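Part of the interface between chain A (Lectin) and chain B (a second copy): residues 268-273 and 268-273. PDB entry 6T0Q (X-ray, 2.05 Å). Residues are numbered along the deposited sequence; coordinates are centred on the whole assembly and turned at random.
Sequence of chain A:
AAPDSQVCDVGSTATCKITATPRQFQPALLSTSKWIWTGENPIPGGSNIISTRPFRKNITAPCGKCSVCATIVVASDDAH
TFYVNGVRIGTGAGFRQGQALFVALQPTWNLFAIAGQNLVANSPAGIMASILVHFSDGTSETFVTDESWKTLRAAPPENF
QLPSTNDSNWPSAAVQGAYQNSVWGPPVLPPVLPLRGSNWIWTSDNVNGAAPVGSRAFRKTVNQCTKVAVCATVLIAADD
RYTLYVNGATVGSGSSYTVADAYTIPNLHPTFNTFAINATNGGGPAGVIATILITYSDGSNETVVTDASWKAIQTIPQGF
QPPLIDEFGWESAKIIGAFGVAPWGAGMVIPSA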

# COMPACT_ATOMS: atom_id res chain seq x y z
N LEU A 268 -2.40 -10.23 -9.68
CA LEU A 268 -2.50 -9.27 -8.59
C LEU A 268 -1.50 -8.13 -8.77
O LEU A 268 -0.44 -8.29 -9.38
N HIS A 269 -1.86 -6.96 -8.25
CA HIS A 269 -0.87 -5.91 -8.04
C HIS A 269 0.12 -6.40 -6.99
O HIS A 269 -0.25 -7.13 -6.07
N PRO A 270 1.41 -6.03 -7.11
CA PRO A 270 2.40 -6.60 -6.19
C PRO A 270 2.24 -6.18 -4.73
O PRO A 270 2.70 -6.92 -3.85
N THR A 271 1.62 -5.03 -4.43
CA THR A 271 1.55 -4.57 -3.05
C THR A 271 0.17 -4.17 -2.55
O THR A 271 -0.02 -4.14 -1.33
N PHE A 272 -0.80 -3.86 -3.41
CA PHE A 272 -2.06 -3.29 -2.97
C PHE A 272 -3.19 -3.89 -3.79
O PHE A 272 -3.23 -3.68 -5.01
N ASN A 273 -4.11 -4.60 -3.14
CA ASN A 273 -5.23 -5.23 -3.83
C ASN A 273 -6.52 -5.06 -3.04
O ASN A 273 -6.54 -5.34 -1.83
N LEU B 268 -5.55 13.17 0.01
CA LEU B 268 -4.79 11.95 -0.27
C LEU B 268 -5.52 10.71 0.24
O LEU B 268 -6.29 10.77 1.20
N HIS B 269 -5.28 9.59 -0.43
CA HIS B 269 -5.61 8.30 0.16
C HIS B 269 -4.72 8.09 1.39
O HIS B 269 -3.58 8.54 1.41
N PRO B 270 -5.24 7.45 2.44
CA PRO B 270 -4.46 7.36 3.69
C PRO B 270 -3.18 6.53 3.58
O PRO B 270 -2.26 6.75 4.38
N THR B 271 -3.09 5.57 2.65
CA THR B 271 -1.91 4.70 2.61
C THR B 271 -1.23 4.56 1.25
O THR B 271 -0.06 4.17 1.22
N PHE B 272 -1.90 4.85 0.14
CA PHE B 272 -1.35 4.54 -1.18
C PHE B 272 -1.68 5.68 -2.13
O PHE B 272 -2.86 5.93 -2.40
N ASN B 273 -0.66 6.36 -2.66
CA ASN B 273 -0.86 7.47 -3.58
C ASN B 273 0.13 7.41 -4.72
O ASN B 273 1.34 7.26 -4.50

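The striking feature of this contact is that a phenylalanine meets its own symmetry mate: an exact two-fold axis relates the copies, and F272(A) and F272(B) approach so closely that CD2 of F272(A) lies 3.6 Å from CD2 of F272(B). Their centroids are 4.9 Å apart and their planes are inclined at 50°, an oblique arrangement that is neither a stack nor an edge-to-face pair. No hydrogen bond crosses between the stretches; the contact rests on rings and van der Waals packing, and the two phenylalanines supply about three quarters of the 201 Å² buried here.

Three side chains of chain A, those of H269(A), T271(A) and F272(A), and their mates H269(B), T271(B) and F272(B), have CA-to-CB bonds directed toward the partner. F272(A) and F272(B) adopt the t rotamer (chi1 -172°, chi2 -76°), which carries each ring across to the other copy. A flat, apolar ring suits this place because it can meet several neighbours at once without needing a polar partner. Besides its twin, F272(B) reaches the imidazole of H269(A), with CZ of F272(B) 4.0 Å from CE1 of H269(A). The two rings form an offset edge-to-face pair, the edge of F272(B) toward the face of H269(A), with planes at 78° and centroids 5.7 Å apart. Symmetry repeats the pair between F272(A) and H269(B), so the four aromatic rings make a continuous cluster.

H269(A), like H269(B) also t at chi1 (-174°), does more than offer a ring face. Its ND1 accepts hydrogen bonds from two backbone amides of its own loop: N of T271(A) and N of F272(A) each lie 3.1 Å from ND1 of H269(A). ND1 must therefore present its lone pair, and the imidazole is tied to the backbone that leads into F272(A). Histidine suits the site by combining an aromatic surface with a ring acceptor.

T271(A) and T271(B) take the p rotamer (58°) and make a smaller contribution. OG1 of T271(A) sits near the plane of the F272(B) ring, at its edge, 3.9 Å from CE2 of F272(B); this is packing, not a hydrogen bond. Threonine suits the spot because its short side chain fits beside the ring edge.

N273(A) and N273(B) do not touch the opposing stretch; each braces its own loop. In the m rotamer (-66°), the amide group of N273(A) reads both backbone polar groups of H269(A): N of H269(A) donates to OD1 of N273(A) at 2.9 Å, and ND2 of N273(A) donates to O of H269(A), also at 2.9 Å. Asparagine suits this task because one side chain carries both donor and acceptor. L268(A), P270(A), L268(B) and P270(B) remain out of reach of the other stretch.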

# COMPACT_ATOMS: atom_id res chain seq x y z
CB LEU A 268 -2.22 -9.95 -7.25
CG LEU A 268 -3.22 -10.98 -6.72
CD1 LEU A 268 -2.70 -11.52 -5.40
CD2 LEU A 268 -4.57 -10.31 -6.55
CB HIS A 269 -1.54 -4.62 -7.58
CG HIS A 269 -0.61 -3.45 -7.47
ND1 HIS A 269 0.07 -3.15 -6.32
CD2 HIS A 269 -0.26 -2.51 -8.38
CE1 HIS A 269 0.81 -2.07 -6.51
NE2 HIS A 269 0.63 -1.66 -7.76
CB PRO A 270 3.74 -6.10 -6.76
CG PRO A 270 3.39 -5.00 -7.69
CD PRO A 270 2.04 -5.31 -8.22
CB THR A 271 2.51 -3.39 -2.82
OG1 THR A 271 2.18 -2.31 -3.72
CG2 THR A 271 3.95 -3.82 -3.04
CB PHE A 272 -2.03 -1.75 -3.10
CG PHE A 272 -3.21 -1.02 -2.48
CD1 PHE A 272 -4.45 -1.01 -3.10
CD2 PHE A 272 -3.05 -0.30 -1.31
CE1 PHE A 272 -5.53 -0.32 -2.54
CE2 PHE A 272 -4.11 0.40 -0.74
CZ PHE A 272 -5.36 0.39 -1.36
CB ASN A 273 -4.96 -6.72 -4.07
CG ASN A 273 -3.82 -6.93 -5.03
OD1 ASN A 273 -3.99 -6.84 -6.24
ND2 ASN A 273 -2.63 -7.19 -4.50
CB LEU B 268 -3.41 12.03 0.39
CG LEU B 268 -2.40 13.05 -0.11
CD1 LEU B 268 -1.14 12.94 0.73
CD2 LEU B 268 -2.11 12.77 -1.58
CB HIS B 269 -5.39 7.17 -0.85
CG HIS B 269 -5.83 5.83 -0.37
ND1 HIS B 269 -5.01 4.97 0.32
CD2 HIS B 269 -7.03 5.19 -0.48
CE1 HIS B 269 -5.67 3.86 0.61
NE2 HIS B 269 -6.90 3.97 0.14
CB PRO B 270 -5.45 6.73 4.69
CG PRO B 270 -6.54 6.16 3.86
CD PRO B 270 -6.63 7.00 2.63
CB THR B 271 -2.26 3.30 3.12
OG1 THR B 271 -3.32 2.74 2.33
CG2 THR B 271 -2.68 3.35 4.59
CB PHE B 272 -1.92 3.20 -1.69
CG PHE B 272 -1.27 2.67 -2.96
CD1 PHE B 272 -1.56 3.22 -4.20
CD2 PHE B 272 -0.41 1.57 -2.91
CE1 PHE B 272 -0.97 2.71 -5.37
CE2 PHE B 272 0.16 1.05 -4.06
CZ PHE B 272 -0.11 1.63 -5.29
CB ASN B 273 -0.72 8.81 -2.84
CG ASN B 273 -1.83 9.01 -1.83
OD1 ASN B 273 -2.94 9.40 -2.19
ND2 ASN B 273 -1.54 8.72 -0.57